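Local coordinates for p800 reaction center core protein (Heliobacterium modesticaldum, PDB 5V8K), which forms the homodimeric core of a type I photosynthetic reaction center, binding bacteriochlorophylls and, with its second copy, a [4Fe-4S] cluster for light-driven electron transfer, at residues C308-Q314 with F401-P407; A342-A346 with A472-D476. One frame throughout, in Å; residues are numbered along the deposited sequence.

Contact 1. Residues C308-Q314 with F401-P407; sequences CYDHEFQ and FFSKVSP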
ATOM      1  N   CYS A 308      17.810  30.659   8.409  1.00 60.47           N
ATOM      2  CA  CYS A 308      16.442  30.503   7.928  1.00 60.66           C
ATOM      3  C   CYS A 308      16.091  31.473   6.803  1.00 62.55           C
ATOM      4  O   CYS A 308      14.996  31.362   6.238  1.00 60.70           O
ATOM      5  CB  CYS A 308      15.438  30.689   9.058  1.00 59.07           C
ATOM      6  SG  CYS A 308      15.451  29.404  10.312  1.00 60.44           S
ATOM      7  N   TYR A 309      16.973  32.422   6.473  1.00 61.38           N
ATOM      8  CA  TYR A 309      16.789  33.280   5.313  1.00 62.12           C
ATOM      9  C   TYR A 309      17.858  33.098   4.250  1.00 61.73           C
ATOM     10  O   TYR A 309      17.771  33.744   3.202  1.00 67.07           O
ATOM     11  CB  TYR A 309      16.760  34.765   5.732  1.00 64.49           C
ATOM     12  CG  TYR A 309      15.490  35.142   6.459  1.00 65.19           C
ATOM     13  CD1 TYR A 309      14.358  35.525   5.760  1.00 65.43           C
ATOM     14  CD2 TYR A 309      15.422  35.109   7.849  1.00 65.78           C
ATOM     15  CE1 TYR A 309      13.182  35.872   6.423  1.00 66.25           C
ATOM     16  CE2 TYR A 309      14.259  35.453   8.521  1.00 69.10           C
ATOM     17  CZ  TYR A 309      13.140  35.826   7.801  1.00 72.69           C
ATOM     18  OH  TYR A 309      11.979  36.169   8.459  1.00 76.44           O
ATOM     19  N   ASP A 310      18.869  32.268   4.472  1.00 62.69           N
ATOM     20  CA  ASP A 310      20.017  32.223   3.577  1.00 64.44           C
ATOM     21  C   ASP A 310      19.887  31.022   2.643  1.00 60.83           C
ATOM     22  O   ASP A 310      20.095  29.884   3.060  1.00 59.48           O
ATOM     23  CB  ASP A 310      21.299  32.186   4.399  1.00 63.47           C
ATOM     24  CG  ASP A 310      22.526  31.913   3.565  1.00 64.05           C
ATOM     25  OD1 ASP A 310      22.395  31.602   2.368  1.00 65.32           O
ATOM     26  OD2 ASP A 310      23.637  31.998   4.121  1.00 65.56           O
ATOM     27  N   HIS A 311      19.575  31.290   1.369  1.00 55.24           N
ATOM     28  CA  HIS A 311      19.272  30.211   0.430  1.00 53.57           C
ATOM     29  C   HIS A 311      20.494  29.381   0.088  1.00 52.91           C
ATOM     30  O   HIS A 311      20.358  28.182  -0.191  1.00 51.31           O
ATOM     31  CB  HIS A 311      18.675  30.744  -0.859  1.00 54.04           C
ATOM     32  CG  HIS A 311      17.359  31.433  -0.685  1.00 57.66           C
ATOM     33  ND1 HIS A 311      16.441  31.070   0.278  1.00 53.99           N
ATOM     34  CD2 HIS A 311      16.800  32.455  -1.373  1.00 55.97           C
ATOM     35  CE1 HIS A 311      15.383  31.862   0.188  1.00 55.39           C
ATOM     36  NE2 HIS A 311      15.576  32.701  -0.812  1.00 56.14           N
ATOM     37  N   GLU A 312      21.690  29.950   0.134  1.00 61.68           N
ATOM     38  CA  GLU A 312      22.850  29.114  -0.134  1.00 62.03           C
ATOM     39  C   GLU A 312      23.125  28.169   1.039  1.00 60.25           C
ATOM     40  O   GLU A 312      23.475  27.011   0.827  1.00 59.03           O
ATOM     41  CB  GLU A 312      24.061  29.972  -0.465  1.00 63.00           C
ATOM     42  CG  GLU A 312      24.832  29.488  -1.735  1.00 73.61           C
ATOM     43  CD  GLU A 312      24.007  29.521  -3.080  1.00 75.19           C
ATOM     44  OE1 GLU A 312      22.917  30.161  -3.136  1.00 77.44           O
ATOM     45  OE2 GLU A 312      24.466  28.903  -4.091  1.00 69.78           O
ATOM     46  N   PHE A 313      22.964  28.634   2.283  1.00 53.69           N
ATOM     47  CA  PHE A 313      23.088  27.720   3.409  1.00 52.89           C
ATOM     48  C   PHE A 313      22.054  26.598   3.326  1.00 50.96           C
ATOM     49  O   PHE A 313      22.386  25.432   3.520  1.00 49.86           O
ATOM     50  CB  PHE A 313      22.948  28.457   4.746  1.00 54.11           C
ATOM     51  CG  PHE A 313      22.833  27.521   5.902  1.00 53.33           C
ATOM     52  CD1 PHE A 313      21.589  27.026   6.268  1.00 52.86           C
ATOM     53  CD2 PHE A 313      23.954  27.082   6.585  1.00 53.76           C
ATOM     54  CE1 PHE A 313      21.450  26.115   7.315  1.00 51.60           C
ATOM     55  CE2 PHE A 313      23.834  26.171   7.639  1.00 53.14           C
ATOM     56  CZ  PHE A 313      22.573  25.695   8.006  1.00 53.34           C
ATOM     57  N   GLN A 314      20.812  26.930   2.987  1.00 49.05           N
ATOM     58  CA  GLN A 314      19.746  25.944   2.919  1.00 47.43           C
ATOM     59  C   GLN A 314      20.049  24.824   1.928  1.00 49.08           C
ATOM     60  O   GLN A 314      19.812  23.634   2.215  1.00 44.74           O
ATOM     61  CB  GLN A 314      18.452  26.653   2.552  1.00 47.73           C
ATOM     62  CG  GLN A 314      17.917  27.508   3.667  1.00 48.88           C
ATOM     63  CD  GLN A 314      16.777  28.375   3.209  1.00 49.56           C
ATOM     64  OE1 GLN A 314      16.761  28.866   2.061  1.00 49.94           O
ATOM     65  NE2 GLN A 314      15.814  28.577   4.093  1.00 49.90           N
ATOM     66  N   PHE A 401      14.591  24.747   8.884  1.00 43.17           N
ATOM     67  CA  PHE A 401      15.216  25.822   8.107  1.00 44.56           C
ATOM     68  C   PHE A 401      14.442  26.293   6.872  1.00 45.14           C
ATOM     69  O   PHE A 401      14.776  27.363   6.332  1.00 45.98           O
ATOM     70  CB  PHE A 401      16.623  25.397   7.656  1.00 44.80           C
ATOM     71  CG  PHE A 401      17.634  25.351   8.764  1.00 45.45           C
ATOM     72  CD1 PHE A 401      17.841  26.450   9.590  1.00 46.91           C
ATOM     73  CD2 PHE A 401      18.381  24.213   8.977  1.00 44.70           C
ATOM     74  CE1 PHE A 401      18.791  26.420  10.621  1.00 47.63           C
ATOM     75  CE2 PHE A 401      19.325  24.155  10.004  1.00 45.38           C
ATOM     76  CZ  PHE A 401      19.525  25.256  10.841  1.00 50.71           C
ATOM     77  N   PHE A 402      13.423  25.561   6.422  1.00 50.32           N
ATOM     78  CA  PHE A 402      12.648  25.919   5.241  1.00 50.34           C
ATOM     79  C   PHE A 402      11.230  26.419   5.532  1.00 50.35           C
ATOM     80  O   PHE A 402      10.445  26.586   4.593  1.00 50.25           O
ATOM     81  CB  PHE A 402      12.542  24.715   4.295  1.00 48.98           C
ATOM     82  CG  PHE A 402      13.806  24.386   3.531  1.00 50.44           C
ATOM     83  CD1 PHE A 402      15.018  24.202   4.182  1.00 52.05           C
ATOM     84  CD2 PHE A 402      13.753  24.171   2.161  1.00 49.04           C
ATOM     85  CE1 PHE A 402      16.154  23.870   3.466  1.00 53.16           C
ATOM     86  CE2 PHE A 402      14.884  23.825   1.458  1.00 49.29           C
ATOM     87  CZ  PHE A 402      16.086  23.666   2.110  1.00 53.36           C
ATOM     88  N   SER A 403      10.859  26.630   6.788  1.00 47.00           N
ATOM     89  CA  SER A 403       9.446  26.803   7.108  1.00 50.39           C
ATOM     90  C   SER A 403       8.982  28.253   7.059  1.00 51.40           C
ATOM     91  O   SER A 403       7.779  28.505   7.066  1.00 48.29           O
ATOM     92  CB  SER A 403       9.151  26.193   8.484  1.00 50.13           C
ATOM     93  OG  SER A 403       9.122  24.773   8.373  1.00 49.66           O
ATOM     94  N   LYS A 404       9.896  29.202   6.921  1.00 49.18           N
ATOM     95  CA  LYS A 404       9.547  30.593   6.690  1.00 50.82           C
ATOM     96  C   LYS A 404       9.813  31.001   5.241  1.00 51.40           C
ATOM     97  O   LYS A 404       8.899  31.441   4.536  1.00 51.69           O
ATOM     98  CB  LYS A 404      10.342  31.467   7.652  1.00 52.30           C
ATOM     99  CG  LYS A 404      10.107  32.958   7.491  1.00 55.81           C
ATOM    100  CD  LYS A 404       8.753  33.348   7.987  1.00 59.11           C
ATOM    101  CE  LYS A 404       8.719  34.856   8.267  1.00 66.40           C
ATOM    102  NZ  LYS A 404       7.420  35.219   8.851  1.00 69.16           N
ATOM    103  N   VAL A 405      11.063  30.888   4.787  1.00 55.73           N
ATOM    104  CA  VAL A 405      11.382  31.095   3.385  1.00 56.16           C
ATOM    105  C   VAL A 405      12.288  29.964   2.926  1.00 57.21           C
ATOM    106  O   VAL A 405      12.914  29.259   3.725  1.00 54.42           O
ATOM    107  CB  VAL A 405      12.027  32.473   3.107  1.00 58.88           C
ATOM    108  CG1 VAL A 405      11.110  33.603   3.528  1.00 59.49           C
ATOM    109  CG2 VAL A 405      13.347  32.611   3.817  1.00 59.02           C
ATOM    110  N   SER A 406      12.285  29.741   1.622  1.00 51.74           N
ATOM    111  CA  SER A 406      13.102  28.712   1.013  1.00 52.31           C
ATOM    112  C   SER A 406      13.449  29.149  -0.388  1.00 51.80           C
ATOM    113  O   SER A 406      12.892  30.146  -0.898  1.00 52.91           O
ATOM    114  CB  SER A 406      12.378  27.360   0.994  1.00 48.93           C
ATOM    115  OG  SER A 406      11.362  27.381   0.014  1.00 50.04           O
ATOM    116  N   PRO A 407      14.374  28.477  -1.059  1.00 53.99           N
ATOM    117  CA  PRO A 407      14.634  28.816  -2.459  1.00 54.98           C
ATOM    118  C   PRO A 407      13.378  28.701  -3.306  1.00 57.31           C
ATOM    119  O   PRO A 407      13.224  29.456  -4.270  1.00 55.49           O
ATOM    120  CB  PRO A 407      15.718  27.816  -2.876  1.00 54.31           C
ATOM    121  CG  PRO A 407      16.315  27.331  -1.594  1.00 53.74           C
ATOM    122  CD  PRO A 407      15.284  27.426  -0.557  1.00 54.48           C
TER
HETATM  123  O   HOH W   1      12.804  29.486   6.838  1.00 52.14           O
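Gln314 reaches from the first turn of helix 311-344 into the loop that follows helix 376-401, joining the start of one predicted membrane-spanning helix to the end of another in the PsaA/PsaB-like membrane domain. Its chain is extended beyond CG (chi2 170°), which carries Gln314 NE2 to two carbonyl oxygens: Phe401 O at 2.8 Å and Val405 O at 3.0 Å, both bonds bent. The amide cannot easily flip, because Gln314 OE1 accepts a nearly straight bond (176°) from His311 ND1 at 2.9 Å, in the imidazole plane. Pro407 CA lies over the centre of one face of that imidazole, a CH-pi contact, while His311 NE2 is hydrogen-bonded to Thr410 OG1. Nearby, the edge of Phe313 meets the face of Phe401 in a T-shaped pair with planes at 77°; Phe401 also touches a bacteriochlorophyll g. The other flank is looser: the exposed Tyr309 runs out across Val405 CG2 and the aliphatic part of Lys404, with Tyr309 OH 3.5 Å from Lys404 CE. Between these two regions a water accepts from Lys404 N at 2.9 Å and lies 2.9 Å from Cys308 O.

Contact 2. Residues A342-A346 with A472-D476; sequences ADIHA and APYND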
ATOM      1  N   ALA A 342      20.256 -12.869  -7.270  1.00 37.13           N
ATOM      2  CA  ALA A 342      21.076 -14.073  -7.221  1.00 39.75           C
ATOM      3  C   ALA A 342      20.380 -15.224  -6.464  1.00 40.31           C
ATOM      4  O   ALA A 342      20.332 -16.352  -6.957  1.00 42.73           O
ATOM      5  CB  ALA A 342      22.434 -13.726  -6.580  1.00 37.99           C
ATOM      6  N   ASP A 343      19.857 -14.958  -5.255  1.00 38.14           N
ATOM      7  CA  ASP A 343      19.127 -15.971  -4.487  1.00 38.19           C
ATOM      8  C   ASP A 343      17.886 -16.460  -5.236  1.00 40.14           C
ATOM      9  O   ASP A 343      17.556 -17.644  -5.195  1.00 39.22           O
ATOM     10  CB  ASP A 343      18.726 -15.405  -3.115  1.00 38.07           C
ATOM     11  CG  ASP A 343      19.843 -15.445  -2.091  1.00 44.22           C
ATOM     12  OD1 ASP A 343      20.642 -16.411  -2.116  1.00 45.13           O
ATOM     13  OD2 ASP A 343      19.934 -14.487  -1.267  1.00 41.94           O
ATOM     14  N   ILE A 344      17.152 -15.554  -5.873  1.00 35.01           N
ATOM     15  CA  ILE A 344      15.917 -15.917  -6.552  1.00 37.53           C
ATOM     16  C   ILE A 344      16.198 -16.909  -7.670  1.00 40.09           C
ATOM     17  O   ILE A 344      15.505 -17.923  -7.800  1.00 38.96           O
ATOM     18  CB  ILE A 344      15.208 -14.664  -7.085  1.00 36.82           C
ATOM     19  CG1 ILE A 344      14.490 -13.897  -5.944  1.00 35.87           C
ATOM     20  CG2 ILE A 344      14.162 -15.014  -8.167  1.00 36.88           C
ATOM     21  CD1 ILE A 344      13.991 -12.501  -6.390  1.00 33.24           C
ATOM     22  N   HIS A 345      17.236 -16.632  -8.490  1.00 36.55           N
ATOM     23  CA  HIS A 345      17.469 -17.328  -9.744  1.00 38.03           C
ATOM     24  C   HIS A 345      18.528 -18.410  -9.624  1.00 38.75           C
ATOM     25  O   HIS A 345      19.005 -18.908 -10.648  1.00 43.45           O
ATOM     26  CB  HIS A 345      17.853 -16.326 -10.852  1.00 37.74           C
ATOM     27  CG  HIS A 345      16.747 -15.393 -11.224  1.00 39.18           C
ATOM     28  ND1 HIS A 345      16.575 -14.169 -10.619  1.00 39.25           N
ATOM     29  CD2 HIS A 345      15.740 -15.510 -12.118  1.00 37.78           C
ATOM     30  CE1 HIS A 345      15.510 -13.568 -11.124  1.00 37.31           C
ATOM     31  NE2 HIS A 345      14.976 -14.367 -12.025  1.00 37.95           N
ATOM     32  N   ALA A 346      18.895 -18.804  -8.408  1.00 42.26           N
ATOM     33  CA  ALA A 346      20.071 -19.653  -8.216  1.00 44.49           C
ATOM     34  C   ALA A 346      19.945 -21.000  -8.918  1.00 48.05           C
ATOM     35  O   ALA A 346      20.959 -21.585  -9.322  1.00 49.96           O
ATOM     36  CB  ALA A 346      20.309 -19.850  -6.719  1.00 41.24           C
ATOM     37  N   ALA A 472      20.906 -22.329  -1.943  1.00 47.06           N
ATOM     38  CA  ALA A 472      21.897 -23.355  -1.628  1.00 49.91           C
ATOM     39  C   ALA A 472      23.303 -23.034  -2.102  1.00 50.13           C
ATOM     40  O   ALA A 472      24.248 -23.281  -1.335  1.00 51.70           O
ATOM     41  CB  ALA A 472      21.458 -24.696  -2.213  1.00 51.16           C
ATOM     42  N   PRO A 473      23.527 -22.505  -3.316  1.00 50.06           N
ATOM     43  CA  PRO A 473      24.898 -22.178  -3.734  1.00 45.94           C
ATOM     44  C   PRO A 473      25.615 -21.194  -2.816  1.00 48.82           C
ATOM     45  O   PRO A 473      26.841 -21.097  -2.868  1.00 45.44           O
ATOM     46  CB  PRO A 473      24.704 -21.569  -5.132  1.00 48.05           C
ATOM     47  CG  PRO A 473      23.385 -22.073  -5.614  1.00 50.57           C
ATOM     48  CD  PRO A 473      22.540 -22.307  -4.402  1.00 50.49           C
ATOM     49  N   TYR A 474      24.880 -20.436  -1.988  1.00 45.72           N
ATOM     50  CA  TYR A 474      25.497 -19.441  -1.113  1.00 46.52           C
ATOM     51  C   TYR A 474      25.466 -19.852   0.363  1.00 46.06           C
ATOM     52  O   TYR A 474      25.706 -19.019   1.245  1.00 46.50           O
ATOM     53  CB  TYR A 474      24.820 -18.079  -1.327  1.00 45.21           C
ATOM     54  CG  TYR A 474      24.663 -17.744  -2.791  1.00 45.31           C
ATOM     55  CD1 TYR A 474      25.779 -17.593  -3.616  1.00 43.46           C
ATOM     56  CD2 TYR A 474      23.413 -17.608  -3.365  1.00 42.22           C
ATOM     57  CE1 TYR A 474      25.647 -17.293  -4.956  1.00 44.84           C
ATOM     58  CE2 TYR A 474      23.270 -17.294  -4.713  1.00 42.94           C
ATOM     59  CZ  TYR A 474      24.396 -17.136  -5.500  1.00 44.56           C
ATOM     60  OH  TYR A 474      24.259 -16.848  -6.831  1.00 45.71           O
ATOM     61  N   ASN A 475      25.206 -21.128   0.644  1.00 51.19           N
ATOM     62  CA  ASN A 475      25.015 -21.580   2.018  1.00 51.95           C
ATOM     63  C   ASN A 475      26.261 -21.389   2.866  1.00 50.27           C
ATOM     64  O   ASN A 475      26.159 -21.098   4.057  1.00 50.19           O
ATOM     65  CB  ASN A 475      24.597 -23.046   2.025  1.00 55.07           C
ATOM     66  CG  ASN A 475      24.221 -23.531   3.410  1.00 58.53           C
ATOM     67  OD1 ASN A 475      24.906 -24.358   3.994  1.00 65.07           O
ATOM     68  ND2 ASN A 475      23.171 -22.958   3.963  1.00 54.53           N
ATOM     69  N   ASP A 476      27.435 -21.518   2.272  1.00 48.49           N
ATOM     70  CA  ASP A 476      28.674 -21.345   3.025  1.00 53.07           C
ATOM     71  C   ASP A 476      28.763 -19.961   3.648  1.00 53.46           C
ATOM     72  O   ASP A 476      29.292 -19.805   4.756  1.00 51.21           O
ATOM     73  CB  ASP A 476      29.887 -21.614   2.107  1.00 58.61           C
ATOM     74  CG  ASP A 476      29.866 -20.775   0.810  1.00 69.93           C
ATOM     75  OD1 ASP A 476      28.774 -20.481   0.253  1.00 71.27           O
ATOM     76  OD2 ASP A 476      30.969 -20.409   0.323  1.00 75.53           O
TER
HETATM   77  O   HOH W   2      22.447 -17.144  -8.907  1.00 77.44           O
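Tyr474 and Asp343 both carry CG anti to the carbonyl carbon and beside the backbone N, with chi1 -47° for the tyrosine and -81° for the aspartate; these settings turn the phenol across the last turn of helix 311-344, with its CD2/CE2 edge toward it, and bring the carboxylate to its rim. Asp343 OD1 comes within 3.3 Å of Tyr474 CD2, near the ring plane, so the oxygen faces the weakly positive C-H edge rather than the pi cloud. The carboxylate and ring planes stand 69° apart. This edge contact is secondary for the aspartate, whose oxygens are gripped by stronger partners: OD1 accepts from Ala471 N, and OD2 is hydrogen-bonded to the hydroxyls of Ser466 and Tyr358.

At the far end of the phenol, Tyr474 OH lies 3.6 Å from Ala342 CB. A water joins the same two residues by donating both to Ala342 O, at 3.0 Å, and to Tyr474 OH, at 2.8 Å. The hydroxyl is also hydrogen-bonded to Met356 O, so two partners fix its position at the helix end. Apolar packing completes the contact: the methyl of Ala346 rests on the Pro473 ring, with Ala346 CB 4.0 Å from Pro473 CG, and approaches the tyrosine more loosely. Pro473 CB, from the same segment, lies over the centre of one face of the Tyr474 ring.

Only 189 Å² is buried here, in keeping with small side chains and a single large ring. The arrangement is a helix-end to helix-start junction: the C-terminal turn of helix 311-344, which contains a predicted transmembrane span, is met by the 3-10 segment 472-473 and by Tyr474, which follows it at the N-cap position of helix 475-488, within the PsaA/PsaB-like part of the reaction center.

Helix 311-344 runs between the two contacts: contact 1 uses its first turn and contact 2 its last, which puts their centres 49 Å apart and their nearest atoms about 37 Å apart. Along the chain the segments alternate, 308-314, 342-346, 401-407 and 472-476, so the partners of the helix ends come from successive later parts of the chain. One end meets the loop between helices 376-401 and 407-411; the other meets the start of helix 475-488. Because a predicted transmembrane span, 317-336, separates them, the contacts probably lie toward opposite membrane faces. Both also touch the second subunit, through Ser406 with its Glu548 and His345 with its His520, placing both ends of this helix near the homodimer interface.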